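Local coordinates for protein protease 2A (PDB 5X45) that is a zinc-containing, chymotrypsin-like 2A protease of a rhinovirus, probably a cysteine protease that cleaves the viral polyprotein and selected host proteins, at residues A[79-84]-A[88-93]; A[121-124]-A[129-132]. One frame throughout, in Å; residues are numbered along the deposited sequence.

Contact 1: A[79-84]-A[88-93]; sequences YEIQES and PKHIQY
Gln92 lies across Ile81 on one face of a two-stranded antiparallel hairpin, and nearly every atom of its side chain has a role. CB begins the packing against Ile81 CG1, and CG continues it, with Gln92 CG 3.7 Å from Ile81 CG1. Beyond CG the chain is extended (chi2 -168°), which carries the amide along the isoleucine to the ring of His90. There Gln92 NE2 donates to His90 NE2 over 2.9 Å, close to the planes of both amide and imidazole, while OE1 turns to the hydroxyl of Thr122. Glutamine suits this place because its methylenes pack against apolar carbon and its amide can serve a donor and an acceptor role together. The imidazole is held at its other nitrogen too: His90 ND1 donates to Pro88 O over 2.8 Å, consistent with a neutral ring protonated on ND1. With both nitrogens gripped, the ring's rotation is fixed, and Ile81 CB makes an off-centre CH-pi contact with it.

The backbones are joined by two hydrogen-bonded pairs, Tyr79 with Gln92 and Ile81 with His90; Ile81 N reaches His90 O at 2.8 Å. On the other face, the long chains of Glu80 and Lys89 suit a solvent-facing salt bridge, in which Lys89 NZ meets Glu80 OE1 at 2.9 Å from above the carboxylate plane. Beside it, Ile91 CD1 covers Glu80 CA.

The hairpin projects at the surface, its Tyr79 resting on Leu95 and Ile97 of strand 95-98, while Tyr93 bonds through its backbone to Thr34.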
ATOM      1  N   TYR A  79      -1.190 -14.075  -1.512  1.00 28.37           N
ATOM      2  CA  TYR A  79      -0.229 -14.241  -0.435  1.00 29.02           C
ATOM      3  C   TYR A  79      -0.938 -14.455   0.892  1.00 34.10           C
ATOM      4  O   TYR A  79      -1.959 -13.814   1.158  1.00 30.55           O
ATOM      5  CB  TYR A  79       0.657 -12.991  -0.374  1.00 27.71           C
ATOM      6  CG  TYR A  79       1.979 -13.106   0.341  1.00 34.73           C
ATOM      7  CD1 TYR A  79       3.037 -13.818  -0.215  1.00 41.04           C
ATOM      8  CD2 TYR A  79       2.193 -12.447   1.550  1.00 39.54           C
ATOM      9  CE1 TYR A  79       4.260 -13.905   0.435  1.00 43.18           C
ATOM     10  CE2 TYR A  79       3.411 -12.519   2.203  1.00 35.56           C
ATOM     11  CZ  TYR A  79       4.439 -13.249   1.641  1.00 51.96           C
ATOM     12  OH  TYR A  79       5.650 -13.325   2.288  1.00 69.72           O
ATOM     13  N   GLU A  80      -0.400 -15.348   1.722  1.00 35.61           N
ATOM     14  CA  GLU A  80      -0.967 -15.615   3.047  1.00 40.14           C
ATOM     15  C   GLU A  80      -0.475 -14.584   4.059  1.00 39.51           C
ATOM     16  O   GLU A  80       0.721 -14.505   4.347  1.00 39.34           O
ATOM     17  CB  GLU A  80      -0.603 -17.021   3.523  1.00 38.73           C
ATOM     18  CG  GLU A  80      -1.248 -17.445   4.838  1.00 51.01           C
ATOM     19  CD  GLU A  80      -1.373 -18.964   4.976  1.00 67.11           C
ATOM     20  OE1 GLU A  80      -0.907 -19.506   5.999  1.00 72.82           O
ATOM     21  OE2 GLU A  80      -1.933 -19.621   4.072  1.00 73.84           O
ATOM     22  N   ILE A  81      -1.401 -13.794   4.592  1.00 33.05           N
ATOM     23  CA  ILE A  81      -1.076 -12.841   5.643  1.00 33.56           C
ATOM     24  C   ILE A  81      -1.329 -13.483   6.998  1.00 36.61           C
ATOM     25  O   ILE A  81      -2.422 -14.012   7.248  1.00 37.67           O
ATOM     26  CB  ILE A  81      -1.905 -11.547   5.543  1.00 37.58           C
ATOM     27  CG1 ILE A  81      -1.926 -11.006   4.109  1.00 39.83           C
ATOM     28  CG2 ILE A  81      -1.379 -10.508   6.531  1.00 37.33           C
ATOM     29  CD1 ILE A  81      -0.574 -10.647   3.561  1.00 28.47           C
ATOM     30  N   GLN A  82      -0.337 -13.445   7.880  1.00 38.47           N
ATOM     31  CA  GLN A  82      -0.524 -14.072   9.179  1.00 46.28           C
ATOM     32  C   GLN A  82      -1.451 -13.239  10.053  1.00 43.88           C
ATOM     33  O   GLN A  82      -1.597 -12.025   9.850  1.00 45.14           O
ATOM     34  CB  GLN A  82       0.820 -14.281   9.866  1.00 56.31           C
ATOM     35  CG  GLN A  82       1.727 -15.199   9.081  1.00 67.33           C
ATOM     36  CD  GLN A  82       1.038 -16.506   8.712  1.00 72.16           C
ATOM     37  OE1 GLN A  82       0.348 -17.120   9.534  1.00 75.03           O
ATOM     38  NE2 GLN A  82       1.199 -16.919   7.461  1.00 66.29           N
ATOM     39  N   GLU A  83      -2.084 -13.911  11.012  1.00 51.99           N
ATOM     40  CA  GLU A  83      -2.976 -13.270  11.972  1.00 49.56           C
ATOM     41  C   GLU A  83      -2.324 -12.052  12.614  1.00 59.31           C
ATOM     42  O   GLU A  83      -1.165 -12.100  13.027  1.00 64.82           O
ATOM     43  CB  GLU A  83      -3.423 -14.258  13.041  1.00 58.08           C
ATOM     44  CG  GLU A  83      -4.194 -13.607  14.173  1.00 73.34           C
ATOM     45  CD  GLU A  83      -4.859 -14.610  15.086  1.00 85.20           C
ATOM     46  OE1 GLU A  83      -4.180 -15.570  15.505  1.00 88.80           O
ATOM     47  OE2 GLU A  83      -6.067 -14.447  15.360  1.00 88.63           O
ATOM     48  N   SER A  84      -3.080 -10.964  12.701  1.00 62.51           N
ATOM     49  CA  SER A  84      -2.609  -9.736  13.329  1.00 60.84           C
ATOM     50  C   SER A  84      -3.555  -9.365  14.466  1.00 68.74           C
ATOM     51  O   SER A  84      -3.951 -10.231  15.249  1.00 77.83           O
ATOM     52  CB  SER A  84      -2.522  -8.602  12.303  1.00 56.45           C
ATOM     53  OG  SER A  84      -3.817  -8.175  11.909  1.00 58.41           O
ATOM     54  N   PRO A  88      -7.881 -11.831  11.150  1.00 56.36           N
ATOM     55  CA  PRO A  88      -7.399 -13.204  11.292  1.00 53.98           C
ATOM     56  C   PRO A  88      -6.476 -13.552  10.125  1.00 52.51           C
ATOM     57  O   PRO A  88      -6.360 -12.761   9.179  1.00 50.94           O
ATOM     58  CB  PRO A  88      -8.681 -14.034  11.249  1.00 54.81           C
ATOM     59  CG  PRO A  88      -9.616 -13.213  10.423  1.00 50.57           C
ATOM     60  CD  PRO A  88      -9.308 -11.780  10.788  1.00 51.74           C
ATOM     61  N   LYS A  89      -5.812 -14.698  10.206  1.00 45.70           N
ATOM     62  CA  LYS A  89      -5.010 -15.205   9.101  1.00 54.93           C
ATOM     63  C   LYS A  89      -5.895 -15.279   7.855  1.00 48.59           C
ATOM     64  O   LYS A  89      -6.990 -15.845   7.908  1.00 42.76           O
ATOM     65  CB  LYS A  89      -4.442 -16.581   9.461  1.00 55.96           C
ATOM     66  CG  LYS A  89      -4.108 -17.490   8.287  1.00 58.08           C
ATOM     67  CD  LYS A  89      -3.645 -18.853   8.791  1.00 61.66           C
ATOM     68  CE  LYS A  89      -3.492 -19.856   7.658  1.00 66.11           C
ATOM     69  NZ  LYS A  89      -2.484 -20.922   7.945  1.00 67.73           N
ATOM     70  N   HIS A  90      -5.432 -14.703   6.744  1.00 39.18           N
ATOM     71  CA  HIS A  90      -6.247 -14.616   5.528  1.00 36.77           C
ATOM     72  C   HIS A  90      -5.397 -14.440   4.276  1.00 36.97           C
ATOM     73  O   HIS A  90      -4.213 -14.109   4.361  1.00 35.15           O
ATOM     74  CB  HIS A  90      -7.228 -13.452   5.620  1.00 36.44           C
ATOM     75  CG  HIS A  90      -6.563 -12.113   5.582  1.00 36.08           C
ATOM     76  ND1 HIS A  90      -5.826 -11.617   6.636  1.00 45.27           N
ATOM     77  CD2 HIS A  90      -6.504 -11.176   4.606  1.00 34.48           C
ATOM     78  CE1 HIS A  90      -5.345 -10.429   6.313  1.00 43.66           C
ATOM     79  NE2 HIS A  90      -5.741 -10.137   5.089  1.00 36.75           N
ATOM     80  N   ILE A  91      -6.013 -14.654   3.116  1.00 35.13           N
ATOM     81  CA  ILE A  91      -5.342 -14.476   1.829  1.00 31.82           C
ATOM     82  C   ILE A  91      -5.567 -13.065   1.290  1.00 31.98           C
ATOM     83  O   ILE A  91      -6.675 -12.544   1.345  1.00 41.93           O
ATOM     84  CB  ILE A  91      -5.836 -15.492   0.773  1.00 32.88           C
ATOM     85  CG1 ILE A  91      -5.624 -16.939   1.241  1.00 34.57           C
ATOM     86  CG2 ILE A  91      -5.160 -15.236  -0.568  1.00 31.21           C
ATOM     87  CD1 ILE A  91      -4.263 -17.239   1.794  1.00 34.82           C
ATOM     88  N   GLN A  92      -4.508 -12.454   0.765  1.00 29.67           N
ATOM     89  CA  GLN A  92      -4.630 -11.192   0.050  1.00 33.94           C
ATOM     90  C   GLN A  92      -4.146 -11.360  -1.392  1.00 26.52           C
ATOM     91  O   GLN A  92      -3.430 -12.304  -1.708  1.00 26.94           O
ATOM     92  CB  GLN A  92      -3.857 -10.078   0.770  1.00 26.26           C
ATOM     93  CG  GLN A  92      -4.613  -9.505   1.970  1.00 36.14           C
ATOM     94  CD  GLN A  92      -4.010  -8.218   2.516  1.00 30.71           C
ATOM     95  OE1 GLN A  92      -3.356  -7.463   1.794  1.00 32.34           O
ATOM     96  NE2 GLN A  92      -4.252  -7.952   3.794  1.00 27.92           N
ATOM     97  N   TYR A  93      -4.583 -10.459  -2.266  1.00 30.17           N
ATOM     98  CA  TYR A  93      -4.303 -10.558  -3.700  1.00 31.16           C
ATOM     99  C   TYR A  93      -3.473  -9.384  -4.219  1.00 33.93           C
ATOM    100  O   TYR A  93      -3.451  -8.308  -3.611  1.00 32.47           O
ATOM    101  CB  TYR A  93      -5.615 -10.672  -4.484  1.00 27.40           C
ATOM    102  CG  TYR A  93      -6.360 -11.948  -4.171  1.00 28.90           C
ATOM    103  CD1 TYR A  93      -6.072 -13.130  -4.853  1.00 37.01           C
ATOM    104  CD2 TYR A  93      -7.316 -11.991  -3.166  1.00 38.35           C
ATOM    105  CE1 TYR A  93      -6.739 -14.316  -4.556  1.00 33.26           C
ATOM    106  CE2 TYR A  93      -7.983 -13.165  -2.861  1.00 40.93           C
ATOM    107  CZ  TYR A  93      -7.692 -14.323  -3.561  1.00 42.51           C
ATOM    108  OH  TYR A  93      -8.352 -15.493  -3.263  1.00 55.29           O
TER
HETATM  109  O   HOH W   1      -3.796 -10.895   9.316  1.00 54.89           O

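Contact 2: A[121-124]-A[129-132]; sequences ITAG and VAFT
The Phe131 ring is met by Ile121, whose CG1 approaches obliquely and lies 3.5 Å from Phe131 CE2; Tyr60 packs with the same ring edge-to-face. Placed anti to its carbonyl carbon (chi1 -63°), Ile121 CG1 also touches Val129, at 3.8 Å from Val129 CG2, the two side chains crossing at about a right angle. Branched aliphatic and aromatic residues suit this buried cluster, which is made of carbon-to-carbon contacts.

Between the strands the pairing is interrupted by a classic beta bulge: Thr122 and Ala123 both stand opposite Ala130. Ala130 O takes the N-H of Thr122 in a nearly straight bond of 2.9 Å to Thr122 N, and that of Ala123 only weakly. The extra residue is accommodated by the twisted backbone of Thr122 (psi -21°). Past the bulge Ala130 N returns a bond to Ala123 O, and the methyls of these two alanines lie on the same face, touching only loosely. Thr132 CG2 packs against Thr122 CB.

Strand 129-133 runs in the six-stranded barrel between strand 116-124 and strand 95-98, bonding to the latter through Val129 with Gly98 and Phe131 with Leu96.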
ATOM      1  N   ILE A 121       2.484  -0.396   1.938  1.00 26.35           N
ATOM      2  CA  ILE A 121       2.759  -1.513   2.833  1.00 28.87           C
ATOM      3  C   ILE A 121       1.453  -2.025   3.422  1.00 28.62           C
ATOM      4  O   ILE A 121       0.636  -1.240   3.904  1.00 27.58           O
ATOM      5  CB  ILE A 121       3.694  -1.125   3.974  1.00 30.09           C
ATOM      6  CG1 ILE A 121       5.058  -0.710   3.422  1.00 25.14           C
ATOM      7  CG2 ILE A 121       3.792  -2.281   4.973  1.00 26.90           C
ATOM      8  CD1 ILE A 121       6.051  -0.344   4.490  1.00 27.20           C
ATOM      9  N   THR A 122       1.251  -3.338   3.368  1.00 32.43           N
ATOM     10  CA  THR A 122       0.023  -3.938   3.869  1.00 31.57           C
ATOM     11  C   THR A 122       0.313  -5.029   4.896  1.00 33.57           C
ATOM     12  O   THR A 122      -0.541  -5.383   5.709  1.00 49.37           O
ATOM     13  CB  THR A 122      -0.794  -4.520   2.718  1.00 24.02           C
ATOM     14  OG1 THR A 122      -2.092  -4.894   3.185  1.00 28.04           O
ATOM     15  CG2 THR A 122      -0.085  -5.722   2.110  1.00 23.72           C
ATOM     16  N   ALA A 123       1.535  -5.545   4.844  1.00 34.77           N
ATOM     17  CA  ALA A 123       2.002  -6.593   5.736  1.00 33.26           C
ATOM     18  C   ALA A 123       3.500  -6.771   5.532  1.00 37.02           C
ATOM     19  O   ALA A 123       4.052  -6.307   4.539  1.00 46.84           O
ATOM     20  CB  ALA A 123       1.271  -7.893   5.470  1.00 29.26           C
ATOM     21  N   GLY A 124       4.158  -7.417   6.484  1.00 38.92           N
ATOM     22  CA  GLY A 124       5.568  -7.741   6.357  1.00 44.72           C
ATOM     23  C   GLY A 124       6.086  -8.448   7.595  1.00 55.04           C
ATOM     24  O   GLY A 124       5.436  -8.436   8.635  1.00 61.53           O
ATOM     25  N   VAL A 129       8.846  -7.315   3.211  1.00 37.21           N
ATOM     26  CA  VAL A 129       7.804  -6.314   3.262  1.00 34.38           C
ATOM     27  C   VAL A 129       6.882  -6.586   2.078  1.00 28.89           C
ATOM     28  O   VAL A 129       7.348  -6.865   0.969  1.00 28.24           O
ATOM     29  CB  VAL A 129       8.389  -4.889   3.239  1.00 36.70           C
ATOM     30  CG1 VAL A 129       9.368  -4.743   2.086  1.00 33.54           C
ATOM     31  CG2 VAL A 129       7.266  -3.836   3.174  1.00 31.36           C
ATOM     32  N   ALA A 130       5.579  -6.539   2.332  1.00 26.46           N
ATOM     33  CA  ALA A 130       4.565  -6.806   1.319  1.00 24.92           C
ATOM     34  C   ALA A 130       3.770  -5.547   1.022  1.00 27.22           C
ATOM     35  O   ALA A 130       3.269  -4.880   1.930  1.00 27.28           O
ATOM     36  CB  ALA A 130       3.629  -7.913   1.780  1.00 25.56           C
ATOM     37  N   PHE A 131       3.645  -5.231  -0.255  1.00 22.41           N
ATOM     38  CA  PHE A 131       2.887  -4.064  -0.661  1.00 29.05           C
ATOM     39  C   PHE A 131       1.657  -4.513  -1.439  1.00 28.06           C
ATOM     40  O   PHE A 131       1.737  -5.471  -2.215  1.00 21.35           O
ATOM     41  CB  PHE A 131       3.738  -3.128  -1.535  1.00 21.13           C
ATOM     42  CG  PHE A 131       5.099  -2.806  -0.965  1.00 23.35           C
ATOM     43  CD1 PHE A 131       6.188  -3.641  -1.207  1.00 22.74           C
ATOM     44  CD2 PHE A 131       5.298  -1.648  -0.214  1.00 22.07           C
ATOM     45  CE1 PHE A 131       7.447  -3.334  -0.698  1.00 31.83           C
ATOM     46  CE2 PHE A 131       6.553  -1.335   0.295  1.00 25.18           C
ATOM     47  CZ  PHE A 131       7.633  -2.183   0.054  1.00 24.10           C
ATOM     48  N   THR A 132       0.524  -3.843  -1.241  1.00 24.28           N
ATOM     49  CA  THR A 132      -0.553  -3.986  -2.209  1.00 33.99           C
ATOM     50  C   THR A 132      -0.211  -3.128  -3.416  1.00 26.96           C
ATOM     51  O   THR A 132       0.138  -1.959  -3.288  1.00 26.97           O
ATOM     52  CB  THR A 132      -1.945  -3.586  -1.679  1.00 29.13           C
ATOM     53  OG1 THR A 132      -2.009  -2.171  -1.487  1.00 60.06           O
ATOM     54  CG2 THR A 132      -2.223  -4.262  -0.400  1.00 22.27           C
TER

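In the fold
Reading from the N terminus, the chain first passes through the four-stranded sheet and the early strands of the barrel before strand 78-81 turns back, through the eight-residue loop 82-89, into strand 90-93; contact 1 closes that loop. The chain then re-enters the barrel as strand 95-98, and later contact 2 closes the turn between strands 116-124 and 129-133. The two hairpins follow in series, neither nested nor crossed, with centres about 11 Å apart. They nonetheless meet directly: Ile81 CD1 packs 3.8 Å from CB of Ala123, a residue of the bulge itself, and Gln92 OE1 also packs loosely against Thr132 CG2. The projecting hairpin is thereby fastened to the C-terminal barrel of this chymotrypsin-like fold.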